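Local coordinates for CPI (PDB 4IT7), which probably inhibits papain-like cysteine proteases, as a roundworm member of the cystatin family, at residues G7-K12 with S47-V52; K18-A23 with V43-A48; L37-I42 with A65-R70; G55-L60 with T91-E96; E61-P66 with K87-V92. All blocks are in the same frame, centred on the assembly; numbering follows the deposited sequence.

Contact 1 of 5, residues G7-K12 with S47-V52; sequences GGFSTK and SAKTQV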
# COMPACT_ATOMS: atom_id res chain seq x y z
N GLY A 7 6.66 3.44 -22.29
CA GLY A 7 8.04 3.99 -22.42
C GLY A 7 8.66 4.27 -21.05
O GLY A 7 9.69 3.71 -20.70
N GLY A 8 8.03 5.16 -20.29
CA GLY A 8 8.54 5.57 -18.98
C GLY A 8 7.43 6.01 -18.06
O GLY A 8 6.25 6.15 -18.46
N PHE A 9 7.80 6.24 -16.81
CA PHE A 9 6.83 6.54 -15.78
C PHE A 9 6.31 7.96 -15.79
O PHE A 9 7.01 8.87 -16.15
CB PHE A 9 7.43 6.24 -14.41
CG PHE A 9 7.45 4.79 -14.09
CD1 PHE A 9 6.35 4.20 -13.43
CD2 PHE A 9 8.53 4.00 -14.44
CE1 PHE A 9 6.37 2.85 -13.13
CE2 PHE A 9 8.55 2.65 -14.12
CZ PHE A 9 7.47 2.08 -13.47
N SER A 10 5.06 8.13 -15.38
CA SER A 10 4.50 9.47 -15.22
C SER A 10 3.83 9.70 -13.83
O SER A 10 3.00 8.90 -13.38
CB SER A 10 3.58 9.82 -16.39
OG SER A 10 2.22 9.58 -16.08
N THR A 11 4.22 10.80 -13.18
CA THR A 11 3.75 11.18 -11.85
C THR A 11 2.26 11.23 -11.84
O THR A 11 1.65 11.64 -12.78
CB THR A 11 4.29 12.56 -11.44
OG1 THR A 11 5.69 12.46 -11.27
CG2 THR A 11 3.68 13.03 -10.14
N LYS A 12 1.67 10.82 -10.73
CA LYS A 12 0.25 10.72 -10.67
C LYS A 12 -0.10 11.33 -9.32
O LYS A 12 0.75 11.42 -8.45
CB LYS A 12 -0.14 9.24 -10.83
CG LYS A 12 -1.56 8.96 -11.26
CD LYS A 12 -1.79 9.16 -12.76
CE LYS A 12 -2.94 8.30 -13.29
NZ LYS A 12 -4.07 8.08 -12.33
N SER A 47 4.12 8.92 -2.68
CA SER A 47 4.09 9.16 -4.13
C SER A 47 3.34 8.08 -4.93
O SER A 47 3.03 7.00 -4.40
CB SER A 47 5.50 9.31 -4.64
OG SER A 47 6.18 8.08 -4.53
N ALA A 48 3.09 8.38 -6.21
CA ALA A 48 2.35 7.49 -7.10
C ALA A 48 2.78 7.79 -8.50
O ALA A 48 2.85 8.94 -8.89
CB ALA A 48 0.87 7.72 -6.95
N LYS A 49 3.07 6.76 -9.28
CA LYS A 49 3.48 6.97 -10.65
C LYS A 49 3.09 5.77 -11.50
O LYS A 49 3.28 4.61 -11.08
CB LYS A 49 4.98 7.16 -10.72
CG LYS A 49 5.76 5.95 -10.28
CD LYS A 49 7.23 6.30 -10.23
CE LYS A 49 8.08 5.05 -10.28
NZ LYS A 49 9.53 5.41 -10.43
N THR A 50 2.58 6.04 -12.70
CA THR A 50 2.08 5.00 -13.58
C THR A 50 2.83 4.96 -14.91
O THR A 50 3.27 6.00 -15.43
CB THR A 50 0.56 5.12 -13.80
OG1 THR A 50 0.30 6.19 -14.70
CG2 THR A 50 -0.16 5.42 -12.48
N GLN A 51 3.06 3.76 -15.40
CA GLN A 51 3.50 3.55 -16.74
C GLN A 51 2.52 2.62 -17.44
O GLN A 51 1.72 1.93 -16.80
CB GLN A 51 4.92 3.02 -16.79
CG GLN A 51 5.12 1.68 -16.15
CD GLN A 51 6.41 1.06 -16.62
OE1 GLN A 51 7.19 1.69 -17.34
NE2 GLN A 51 6.65 -0.19 -16.22
N VAL A 52 2.57 2.63 -18.76
CA VAL A 52 1.56 1.96 -19.58
C VAL A 52 2.18 1.28 -20.78
O VAL A 52 1.60 1.32 -21.86
CB VAL A 52 0.44 2.91 -20.08
CG1 VAL A 52 -0.63 3.18 -19.04
CG2 VAL A 52 1.00 4.21 -20.66
O HOH W 1 2.83 11.44 -6.83

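Contact 2 of 5, residues K18-A23 with V43-A48; sequences KIQALA and VKVISA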
# COMPACT_ATOMS: atom_id res chain seq x y z
N LYS A 18 -8.81 6.54 -7.61
CA LYS A 18 -8.24 5.26 -7.97
C LYS A 18 -6.89 4.97 -7.26
O LYS A 18 -6.63 3.84 -6.91
CB LYS A 18 -8.14 5.10 -9.50
CG LYS A 18 -7.52 3.78 -10.02
CD LYS A 18 -8.18 2.51 -9.47
CE LYS A 18 -7.91 1.25 -10.31
NZ LYS A 18 -6.47 1.04 -10.62
N ILE A 19 -6.01 5.97 -7.11
CA ILE A 19 -4.75 5.76 -6.40
C ILE A 19 -5.04 5.39 -4.94
O ILE A 19 -4.46 4.43 -4.46
CB ILE A 19 -3.77 6.96 -6.47
CG1 ILE A 19 -3.31 7.18 -7.92
CG2 ILE A 19 -2.56 6.76 -5.53
CD1 ILE A 19 -2.55 6.06 -8.60
N GLN A 20 -5.93 6.12 -4.28
CA GLN A 20 -6.35 5.79 -2.92
C GLN A 20 -6.83 4.31 -2.75
O GLN A 20 -6.32 3.58 -1.88
CB GLN A 20 -7.41 6.78 -2.46
CG GLN A 20 -6.86 8.19 -2.17
CD GLN A 20 -5.90 8.27 -0.97
OE1 GLN A 20 -6.13 7.65 0.06
NE2 GLN A 20 -4.83 9.05 -1.11
N ALA A 21 -7.79 3.89 -3.58
CA ALA A 21 -8.28 2.49 -3.65
C ALA A 21 -7.12 1.54 -3.75
O ALA A 21 -7.01 0.59 -2.96
CB ALA A 21 -9.19 2.30 -4.85
N LEU A 22 -6.21 1.80 -4.70
CA LEU A 22 -5.07 0.93 -4.83
C LEU A 22 -4.17 0.87 -3.57
O LEU A 22 -3.71 -0.23 -3.20
CB LEU A 22 -4.21 1.29 -6.05
CG LEU A 22 -4.68 1.05 -7.49
CD1 LEU A 22 -3.52 1.37 -8.42
CD2 LEU A 22 -5.31 -0.30 -7.80
N ALA A 23 -3.89 2.03 -2.94
CA ALA A 23 -3.09 2.08 -1.69
C ALA A 23 -3.77 1.20 -0.61
O ALA A 23 -3.12 0.45 0.08
CB ALA A 23 -2.89 3.51 -1.19
N VAL A 43 -0.27 6.07 6.92
CA VAL A 43 -0.21 7.49 7.29
C VAL A 43 -0.47 8.37 6.05
O VAL A 43 -1.43 9.18 6.01
CB VAL A 43 1.15 7.78 7.95
CG1 VAL A 43 1.30 9.27 8.29
CG2 VAL A 43 1.25 6.92 9.21
N LYS A 44 0.35 8.18 5.02
CA LYS A 44 0.09 8.86 3.77
C LYS A 44 0.66 8.14 2.55
O LYS A 44 1.70 7.42 2.61
CB LYS A 44 0.62 10.30 3.81
CG LYS A 44 2.15 10.41 3.88
CD LYS A 44 2.61 11.83 3.54
CE LYS A 44 1.65 12.86 4.12
NZ LYS A 44 2.29 14.20 4.23
N VAL A 45 0.02 8.40 1.42
CA VAL A 45 0.60 8.00 0.18
C VAL A 45 1.67 9.05 -0.14
O VAL A 45 1.35 10.14 -0.52
CB VAL A 45 -0.46 7.84 -0.94
CG1 VAL A 45 0.18 7.17 -2.13
CG2 VAL A 45 -1.67 7.04 -0.48
N ILE A 46 2.95 8.69 -0.01
CA ILE A 46 4.07 9.61 -0.31
C ILE A 46 4.12 9.94 -1.82
O ILE A 46 4.15 11.11 -2.21
CB ILE A 46 5.40 8.99 0.12
CG1 ILE A 46 5.43 8.77 1.61
CG2 ILE A 46 6.62 9.79 -0.32
CD1 ILE A 46 6.49 7.74 1.98
N SER A 47 4.12 8.92 -2.68
CA SER A 47 4.09 9.16 -4.13
C SER A 47 3.34 8.08 -4.93
O SER A 47 3.03 7.00 -4.40
CB SER A 47 5.50 9.31 -4.64
OG SER A 47 6.18 8.08 -4.53
N ALA A 48 3.09 8.38 -6.21
CA ALA A 48 2.35 7.49 -7.10
C ALA A 48 2.78 7.79 -8.50
O ALA A 48 2.85 8.94 -8.89
CB ALA A 48 0.87 7.72 -6.95
O HOH W 2 -2.73 9.66 0.60

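Contact 3 of 5, residues L37-I42 with A65-R70; sequences LFQQTI and APTSCR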
# COMPACT_ATOMS: atom_id res chain seq x y z
N LEU A 37 2.56 -8.94 14.35
CA LEU A 37 1.29 -9.35 14.93
C LEU A 37 0.24 -8.25 14.85
O LEU A 37 -0.96 -8.51 14.97
CB LEU A 37 1.48 -9.71 16.43
CG LEU A 37 1.66 -11.20 16.84
CD1 LEU A 37 0.40 -12.00 16.54
CD2 LEU A 37 2.86 -11.88 16.17
N PHE A 38 0.70 -7.01 14.72
CA PHE A 38 -0.22 -5.84 14.77
C PHE A 38 -0.42 -5.28 13.34
O PHE A 38 0.54 -5.19 12.56
CB PHE A 38 0.38 -4.73 15.66
CG PHE A 38 0.36 -5.05 17.13
CD1 PHE A 38 -0.65 -4.55 17.95
CD2 PHE A 38 1.35 -5.87 17.71
CE1 PHE A 38 -0.68 -4.85 19.31
CE2 PHE A 38 1.31 -6.18 19.07
CZ PHE A 38 0.29 -5.66 19.87
N GLN A 39 -1.67 -4.95 13.02
CA GLN A 39 -2.02 -4.27 11.79
C GLN A 39 -1.26 -2.98 11.66
O GLN A 39 -1.01 -2.29 12.67
CB GLN A 39 -3.49 -3.88 11.82
CG GLN A 39 -4.36 -5.02 12.27
CD GLN A 39 -5.30 -5.47 11.19
OE1 GLN A 39 -4.88 -5.97 10.11
NE2 GLN A 39 -6.59 -5.30 11.46
N GLN A 40 -0.93 -2.65 10.41
CA GLN A 40 -0.32 -1.38 10.06
C GLN A 40 -1.40 -0.53 9.38
O GLN A 40 -2.39 -1.06 8.87
CB GLN A 40 0.88 -1.58 9.12
CG GLN A 40 1.97 -2.55 9.59
CD GLN A 40 2.47 -2.20 10.98
OE1 GLN A 40 3.20 -1.21 11.17
NE2 GLN A 40 2.06 -3.00 11.98
N THR A 41 -1.21 0.79 9.38
CA THR A 41 -2.15 1.65 8.74
C THR A 41 -1.36 2.60 7.88
O THR A 41 -0.13 2.75 8.06
CB THR A 41 -3.05 2.39 9.75
OG1 THR A 41 -4.08 3.06 9.03
CG2 THR A 41 -2.28 3.44 10.55
N ILE A 42 -2.03 3.18 6.89
CA ILE A 42 -1.37 4.13 6.01
C ILE A 42 -1.42 5.47 6.74
O ILE A 42 -2.48 5.93 7.15
CB ILE A 42 -2.05 4.24 4.62
CG1 ILE A 42 -1.84 2.98 3.76
CG2 ILE A 42 -1.49 5.41 3.81
CD1 ILE A 42 -3.06 2.79 2.84
N ALA A 65 2.21 3.14 9.57
CA ALA A 65 2.50 3.08 11.01
C ALA A 65 1.82 1.91 11.69
O ALA A 65 0.74 1.55 11.27
CB ALA A 65 2.09 4.39 11.71
N PRO A 66 2.41 1.38 12.80
CA PRO A 66 1.70 0.32 13.55
C PRO A 66 0.48 0.86 14.21
O PRO A 66 0.41 2.06 14.44
CB PRO A 66 2.74 -0.16 14.56
CG PRO A 66 3.67 1.00 14.73
CD PRO A 66 3.72 1.69 13.40
N THR A 67 -0.50 0.01 14.45
CA THR A 67 -1.71 0.37 15.21
C THR A 67 -1.71 -0.55 16.41
O THR A 67 -0.78 -1.36 16.56
CB THR A 67 -3.04 0.13 14.42
OG1 THR A 67 -3.25 -1.28 14.23
CG2 THR A 67 -3.02 0.89 13.04
N SER A 68 -2.76 -0.48 17.24
CA SER A 68 -2.87 -1.47 18.31
C SER A 68 -3.87 -2.60 17.99
O SER A 68 -4.22 -3.42 18.84
CB SER A 68 -3.21 -0.78 19.61
OG SER A 68 -4.56 -0.40 19.56
N CYS A 69 -4.31 -2.64 16.76
CA CYS A 69 -5.18 -3.67 16.30
C CYS A 69 -4.35 -4.91 16.03
O CYS A 69 -3.50 -4.91 15.19
CB CYS A 69 -5.92 -3.19 15.06
SG CYS A 69 -7.22 -1.99 15.39
N ARG A 70 -4.59 -5.95 16.80
CA ARG A 70 -3.86 -7.17 16.65
C ARG A 70 -4.43 -7.88 15.48
O ARG A 70 -5.60 -7.85 15.26
CB ARG A 70 -3.90 -8.00 17.92
CG ARG A 70 -3.00 -9.21 17.88
CD ARG A 70 -2.76 -9.94 19.20
NE ARG A 70 -3.99 -10.44 19.81
CZ ARG A 70 -4.62 -9.85 20.82
NH1 ARG A 70 -4.14 -8.73 21.34
NH2 ARG A 70 -5.72 -10.36 21.30

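Contact 4 of 5, residues G55-L60 with T91-E96; sequences GTNTVL and TVAIWE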
# COMPACT_ATOMS: atom_id res chain seq x y z
N GLY A 55 -0.07 -3.14 -20.19
CA GLY A 55 -1.05 -2.95 -19.12
C GLY A 55 -0.57 -1.78 -18.26
O GLY A 55 0.40 -1.13 -18.61
N THR A 56 -1.26 -1.46 -17.16
CA THR A 56 -0.84 -0.34 -16.30
C THR A 56 -0.02 -0.85 -15.13
O THR A 56 -0.44 -1.78 -14.40
CB THR A 56 -2.06 0.38 -15.72
OG1 THR A 56 -2.97 0.71 -16.78
CG2 THR A 56 -1.62 1.64 -14.99
N ASN A 57 1.16 -0.26 -14.96
CA ASN A 57 1.96 -0.45 -13.78
C ASN A 57 2.05 0.79 -12.92
O ASN A 57 2.63 1.82 -13.31
CB ASN A 57 3.37 -0.97 -14.12
CG ASN A 57 4.08 -1.53 -12.90
OD1 ASN A 57 3.45 -2.05 -11.95
ND2 ASN A 57 5.37 -1.43 -12.90
N THR A 58 1.47 0.70 -11.73
CA THR A 58 1.47 1.78 -10.75
C THR A 58 2.42 1.50 -9.58
O THR A 58 2.28 0.46 -8.91
CB THR A 58 0.07 1.97 -10.17
OG1 THR A 58 -0.88 2.19 -11.22
CG2 THR A 58 0.07 3.14 -9.17
N VAL A 59 3.35 2.40 -9.31
CA VAL A 59 4.29 2.23 -8.19
C VAL A 59 3.94 3.28 -7.16
O VAL A 59 3.84 4.49 -7.48
CB VAL A 59 5.78 2.27 -8.58
CG1 VAL A 59 6.66 2.23 -7.31
CG2 VAL A 59 6.16 1.12 -9.50
N LEU A 60 3.68 2.80 -5.95
CA LEU A 60 3.30 3.65 -4.84
C LEU A 60 4.34 3.55 -3.76
O LEU A 60 4.95 2.50 -3.57
CB LEU A 60 1.92 3.24 -4.25
CG LEU A 60 0.72 3.01 -5.16
CD1 LEU A 60 -0.43 2.43 -4.35
CD2 LEU A 60 0.29 4.30 -5.84
N THR A 91 7.51 0.48 -0.77
CA THR A 91 7.34 0.56 -2.20
C THR A 91 6.51 -0.66 -2.67
O THR A 91 6.80 -1.83 -2.36
CB THR A 91 8.72 0.62 -2.88
OG1 THR A 91 9.42 1.73 -2.33
CG2 THR A 91 8.60 0.79 -4.40
N VAL A 92 5.42 -0.35 -3.36
CA VAL A 92 4.43 -1.31 -3.81
C VAL A 92 4.21 -1.06 -5.30
O VAL A 92 4.08 0.11 -5.72
CB VAL A 92 3.07 -1.13 -3.11
CG1 VAL A 92 2.16 -2.32 -3.41
CG2 VAL A 92 3.23 -0.99 -1.60
N ALA A 93 4.19 -2.15 -6.09
CA ALA A 93 3.90 -2.12 -7.51
C ALA A 93 2.60 -2.88 -7.76
O ALA A 93 2.38 -4.02 -7.28
CB ALA A 93 5.05 -2.69 -8.32
N ILE A 94 1.68 -2.20 -8.43
CA ILE A 94 0.48 -2.84 -8.83
C ILE A 94 0.33 -2.88 -10.35
O ILE A 94 0.48 -1.86 -11.05
CB ILE A 94 -0.77 -2.34 -8.10
CG1 ILE A 94 -1.85 -2.13 -9.10
CG2 ILE A 94 -0.50 -1.17 -7.14
CD1 ILE A 94 -3.13 -2.78 -8.66
N TRP A 95 0.10 -4.10 -10.85
CA TRP A 95 0.12 -4.40 -12.26
C TRP A 95 -1.22 -4.89 -12.71
O TRP A 95 -1.73 -5.90 -12.20
CB TRP A 95 1.20 -5.44 -12.55
CG TRP A 95 1.45 -5.61 -14.01
CD1 TRP A 95 1.15 -4.71 -15.03
CD2 TRP A 95 2.09 -6.74 -14.67
NE1 TRP A 95 1.56 -5.20 -16.24
CE2 TRP A 95 2.12 -6.43 -16.09
CE3 TRP A 95 2.63 -7.97 -14.24
CZ2 TRP A 95 2.66 -7.30 -17.04
CZ3 TRP A 95 3.18 -8.83 -15.20
CH2 TRP A 95 3.20 -8.51 -16.56
N GLU A 96 -1.82 -4.15 -13.64
CA GLU A 96 -3.15 -4.48 -14.16
C GLU A 96 -3.21 -4.80 -15.65
O GLU A 96 -2.70 -4.05 -16.49
CB GLU A 96 -4.17 -3.42 -13.85
CG GLU A 96 -4.01 -2.76 -12.53
CD GLU A 96 -4.70 -1.43 -12.52
OE1 GLU A 96 -5.93 -1.43 -12.58
OE2 GLU A 96 -4.03 -0.38 -12.48

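Contact 5 of 5, residues E61-P66 with K87-V92; sequences ELLIAP and KQICTV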
# COMPACT_ATOMS: atom_id res chain seq x y z
N GLU A 61 4.55 4.68 -3.08
CA GLU A 61 5.30 4.68 -1.85
C GLU A 61 4.32 5.06 -0.79
O GLU A 61 3.71 6.12 -0.87
CB GLU A 61 6.38 5.73 -1.86
CG GLU A 61 7.68 5.34 -2.53
CD GLU A 61 8.63 6.54 -2.51
OE1 GLU A 61 8.29 7.60 -3.07
OE2 GLU A 61 9.71 6.45 -1.89
N LEU A 62 4.19 4.19 0.21
CA LEU A 62 3.27 4.37 1.30
C LEU A 62 4.06 4.56 2.56
O LEU A 62 5.02 3.82 2.84
CB LEU A 62 2.37 3.11 1.43
CG LEU A 62 1.57 2.72 0.16
CD1 LEU A 62 0.80 1.42 0.35
CD2 LEU A 62 0.59 3.81 -0.23
N LEU A 63 3.65 5.56 3.34
CA LEU A 63 4.19 5.73 4.68
C LEU A 63 3.20 5.06 5.62
O LEU A 63 2.01 5.46 5.68
CB LEU A 63 4.29 7.23 5.02
CG LEU A 63 4.71 7.55 6.45
CD1 LEU A 63 6.08 6.94 6.73
CD2 LEU A 63 4.67 9.08 6.69
N ILE A 64 3.66 4.05 6.37
CA ILE A 64 2.74 3.27 7.20
C ILE A 64 3.19 3.28 8.66
O ILE A 64 4.40 3.39 8.94
CB ILE A 64 2.53 1.81 6.67
CG1 ILE A 64 3.75 0.93 6.95
CG2 ILE A 64 2.20 1.80 5.14
CD1 ILE A 64 3.46 -0.56 6.90
N ALA A 65 2.21 3.14 9.57
CA ALA A 65 2.50 3.08 11.01
C ALA A 65 1.82 1.91 11.69
O ALA A 65 0.74 1.55 11.27
CB ALA A 65 2.09 4.39 11.71
N PRO A 66 2.41 1.38 12.80
CA PRO A 66 1.70 0.32 13.55
C PRO A 66 0.48 0.86 14.21
O PRO A 66 0.41 2.06 14.44
CB PRO A 66 2.74 -0.16 14.56
CG PRO A 66 3.67 1.00 14.73
CD PRO A 66 3.72 1.69 13.40
N LYS A 87 7.38 4.00 12.08
CA LYS A 87 6.84 4.09 10.74
C LYS A 87 7.74 3.37 9.70
O LYS A 87 8.96 3.23 9.87
CB LYS A 87 6.64 5.57 10.40
CG LYS A 87 5.55 6.25 11.22
CD LYS A 87 5.89 7.72 11.46
CE LYS A 87 5.39 8.23 12.81
NZ LYS A 87 5.96 7.42 13.94
N GLN A 88 7.11 2.86 8.64
CA GLN A 88 7.88 2.32 7.53
C GLN A 88 7.44 2.97 6.25
O GLN A 88 6.34 3.55 6.18
CB GLN A 88 7.67 0.84 7.43
CG GLN A 88 8.39 0.08 8.52
CD GLN A 88 8.09 -1.38 8.42
OE1 GLN A 88 7.08 -1.83 8.92
NE2 GLN A 88 8.95 -2.12 7.73
N ILE A 89 8.32 2.90 5.25
CA ILE A 89 8.02 3.25 3.86
C ILE A 89 8.12 1.99 3.01
O ILE A 89 9.16 1.28 2.99
CB ILE A 89 8.95 4.31 3.28
CG1 ILE A 89 8.84 5.59 4.11
CG2 ILE A 89 8.54 4.61 1.83
CD1 ILE A 89 9.98 6.55 3.86
N CYS A 90 7.01 1.70 2.36
CA CYS A 90 6.90 0.51 1.56
C CYS A 90 6.68 1.00 0.14
O CYS A 90 5.85 1.89 -0.07
CB CYS A 90 5.74 -0.32 2.05
SG CYS A 90 5.85 -0.85 3.80
N THR A 91 7.51 0.48 -0.77
CA THR A 91 7.34 0.56 -2.20
C THR A 91 6.51 -0.66 -2.67
O THR A 91 6.80 -1.83 -2.36
CB THR A 91 8.72 0.62 -2.88
OG1 THR A 91 9.42 1.73 -2.33
CG2 THR A 91 8.60 0.79 -4.40
N VAL A 92 5.42 -0.35 -3.36
CA VAL A 92 4.43 -1.31 -3.81
C VAL A 92 4.21 -1.06 -5.30
O VAL A 92 4.08 0.11 -5.72
CB VAL A 92 3.07 -1.13 -3.11
CG1 VAL A 92 2.16 -2.32 -3.41
CG2 VAL A 92 3.23 -0.99 -1.60

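Contact 1 of 5, residues G7-K12 with S47-V52
With CG of Lys49 (chi1 64°) and CG of Gln51 (chi1 63°) each lodged between its own backbone N and carbonyl carbon, two extended chains rise from alternate residues of one strand and hold the Phe9 ring between them. Over one face comes the end of Lys49: CE sits 3.9 Å from the ring centroid of Phe9 as a CH-pi contact, and NZ of Lys49 stands 4.4 Å from that centroid, a cation-pi geometry. The opposite face takes Gln51, whose CG lies 3.8 Å from the centroid of Phe9; its amide continues over CZ and CE2, stacked only 9° from the ring plane. Beside this sandwich the backbones pair antiparallel. Ser10 N donates to Thr50 O at 2.8 Å, Thr50 N returns the bond to Ser10 O, and Lys12 N reaches Ala48 O at 2.9 Å. Water 1 extends the pairing, donating to Lys12 O and accepting from Ala48 N. The Lys12 chain runs past CG2 of Thr50 before its NZ forms a salt bridge with Asp16. A short N-terminal strand thus edges the cystatin sheet, and Gln51 opens a Gln-Val-Val-Ala-Gly sequence that matches the QxVxG protease-binding loop of the family.

Contact 2 of 5, residues K18-A23 with V43-A48
Ile19 and Ala23, one helical turn apart, bring methyl groups down on Ala48 and Val45, and this apolar half is the close-fitting one. CG2 of Ile19, anti to its backbone N, meets CB of Ala48 at 3.8 Å, while CD1 of the same Ile19 reaches that CB at 4.1 Å. CB of Ala23 touches CG2 of Val45, also at 3.8 Å. Between these points the fit is slacker, since CG2 of Ile19 and CG1 of Val45 are 4.4 Å apart. All four residues are buried. The other side is wetter and partly exposed. There the bent Gln20 chain brings NE2 to 3.8 Å from CG2 of Val45, so that this methyl is touched by both Gln20 and Ala23; NE2 also donates to Val14 O and to water 2. That water accepts from Val45 N as well, so between these two segments the polar link is water-mediated. The small total of 185 Å² buried agrees with the 10.0 Å closest approach of the axes of helix 18-23 and strand 44-48, which cross at 111°. Among its neighbours, Ala23 also rests on Leu62 of the adjacent strand 56-70, and Leu22 on Ile94 of strand 88-97 beyond it.

Contact 3 of 5, residues L37-I42 with A65-R70
Gln40 curls back over Pro66, and its side chain can be followed atom by atom. CB lies 3.8 Å from Ala65 O; chi1 (-54°) sets CG anti to the carbonyl carbon, and the bend at chi2 (-53°) brings CD close to CA of Pro66. At the tip, OE1 lies 3.2 Å from Pro66 N, a plain contact because the tertiary amide nitrogen of proline has no hydrogen to give. NE2, still against CA and CB of Pro66, donates to Phe38 O at 2.7 Å, with that oxygen in the amide plane of Gln40 although NE2 stands above the carbonyl plane. This bond fixes the rotation of the amide. On the neighbouring residue, Gln39 O is gripped twice by Thr67: its N donates at 3.0 Å nearly in line with the carbonyl, and its OG1 donates at 2.9 Å from above the carbonyl plane. OG1 of Thr67 in turn accepts from Cys69 N, forming an ST turn, and CG2 of Thr67 packs 3.6 Å from CB of Thr41. Thr41 and Ala65 exchange two backbone bonds. Farther out, the Phe38 ring turns an edge to the carbonyl carbon of Ser68, while Gln39 N bonds to Cys69 O at 2.8 Å. The pairing passes from Gln40 with Pro66 to Phe38 with Arg70, a shift of two residues that defines a beta bulge. It lies near the open end of the hairpin of strands 38-51 and 56-70, where the chain turns a corner at Ser68 and Cys69 is joined to Cys79 in one of two disulfides, consistent with a type 2 cystatin.

Contact 4 of 5, residues G55-L60 with T91-E96
Leu60, Ile94 and Glu96 lose the most surface here, 66, 64 and 59 Å² respectively, and all three point to the same face of the sheet. Leu60 meets Val92 chiefly through the backbone. Its N donates to Val92 O at 2.7 Å with an angle of 171° at the hydrogen, Val92 N returns a bond to Leu60 O, and the Leu60 side chain goes on to Ile19 of the helix and Ala48 of the next strand. Ile94 is set in the same way against Thr58, with Ile94 N to Thr58 O and Thr58 N to Ile94 O both 2.8 Å. Its CG2 lies 3.7 Å from Thr58 O, and its chi1 of 135° is well off a staggered value; Leu22 of the helix packs on CD1 of Ile94. Glu96 lies side by side with Thr56, pointing the same way, so that OE2 of Glu96 passes 3.9 Å from CB of Thr56. The other oxygen, OE1, forms a salt bridge with Lys18, which ties this strand to the helix. On the reverse face CD1 of Trp95 presents the indole edge to Thr56 O at 3.4 Å, while NE1 of Trp95 donates to Ala54 O; farther along that face, CG2 of Val59 faces CB of Ala93 at 4.1 Å. Six inter-strand bonds and a strand angle of 165° make this a regular antiparallel pair. It joins the third and fourth strands of the cystatin sheet, running from the helix-covered core toward Gly55, the last residue of a QxVxG-like sequence in the first hairpin loop.

Contact 5 of 5, residues E61-P66 with K87-V92
Leu62 and Ile64 make the main-chain bonds to Cys90 and Gln88, two hydrogen-bonded antiparallel pairs. Leu62 N to Cys90 O measures 2.9 Å and Ile64 N to Gln88 O 2.7 Å, with near-straight angles of 172° and 173° at the hydrogens; Cys90 N and Gln88 N return the bonds. Weaker CA-H...O contacts fill the positions between, as from CA of Ile89 to Leu62 O at 3.2 Å.

Apolar contacts divide between the two faces. On the helix-covered face, CD1 of Leu62 touches CG2 of Val92 at 3.9 Å, and CD1 of Ile64 meets SG of Cys90 at the same 3.9 Å. In Ile64, chi1 of 74° places CG1, from which CD1 extends to that sulfur. A disulfide joins SG of Cys90 to SG of Cys110 on the adjacent strand 102-112. On the reverse face CD1 of Leu63 lies 4.0 Å from CG1 of Ile89, near CB of Lys87, and closer still, 3.4 Å, to Gln88 O.

Polar side chains contribute little across the pair. Glu61 and Thr91 run side by side, CG of Glu61 being 4.0 Å from OG1 of Thr91, but OE1 of Glu61 is hydrogen-bonded to OG of Ser47 and Lys87 NZ to Gly85 O. The chemistry implies that backbone bonds set the register, side chains add chiefly apolar packing, and the Cys90-Cys110 disulfide links strand 88-97 covalently to strand 102-112.

From the N terminus, contact 1 closes a loop of 34 residues that brings the end of strand 38-51 back to strand 10-11. Contact 2 closes a shorter one within that span, sharing Ser47 and Ala48, and sets helix 17-33 on the same strand. Contact 3 crosses both along the chain, pairing the first residues of strand 38-51 with strand 56-70, about 29 Å from contact 1 between centres. Contact 4 joins strand 56-70 to strand 88-97, and contact 5, within its span, carries the pairing on with Thr91 and Val92 in common. Contact 3 crosses contact 4 and shares Ala65 and Pro66 with contact 5. Together they join four sheet strands and the helix.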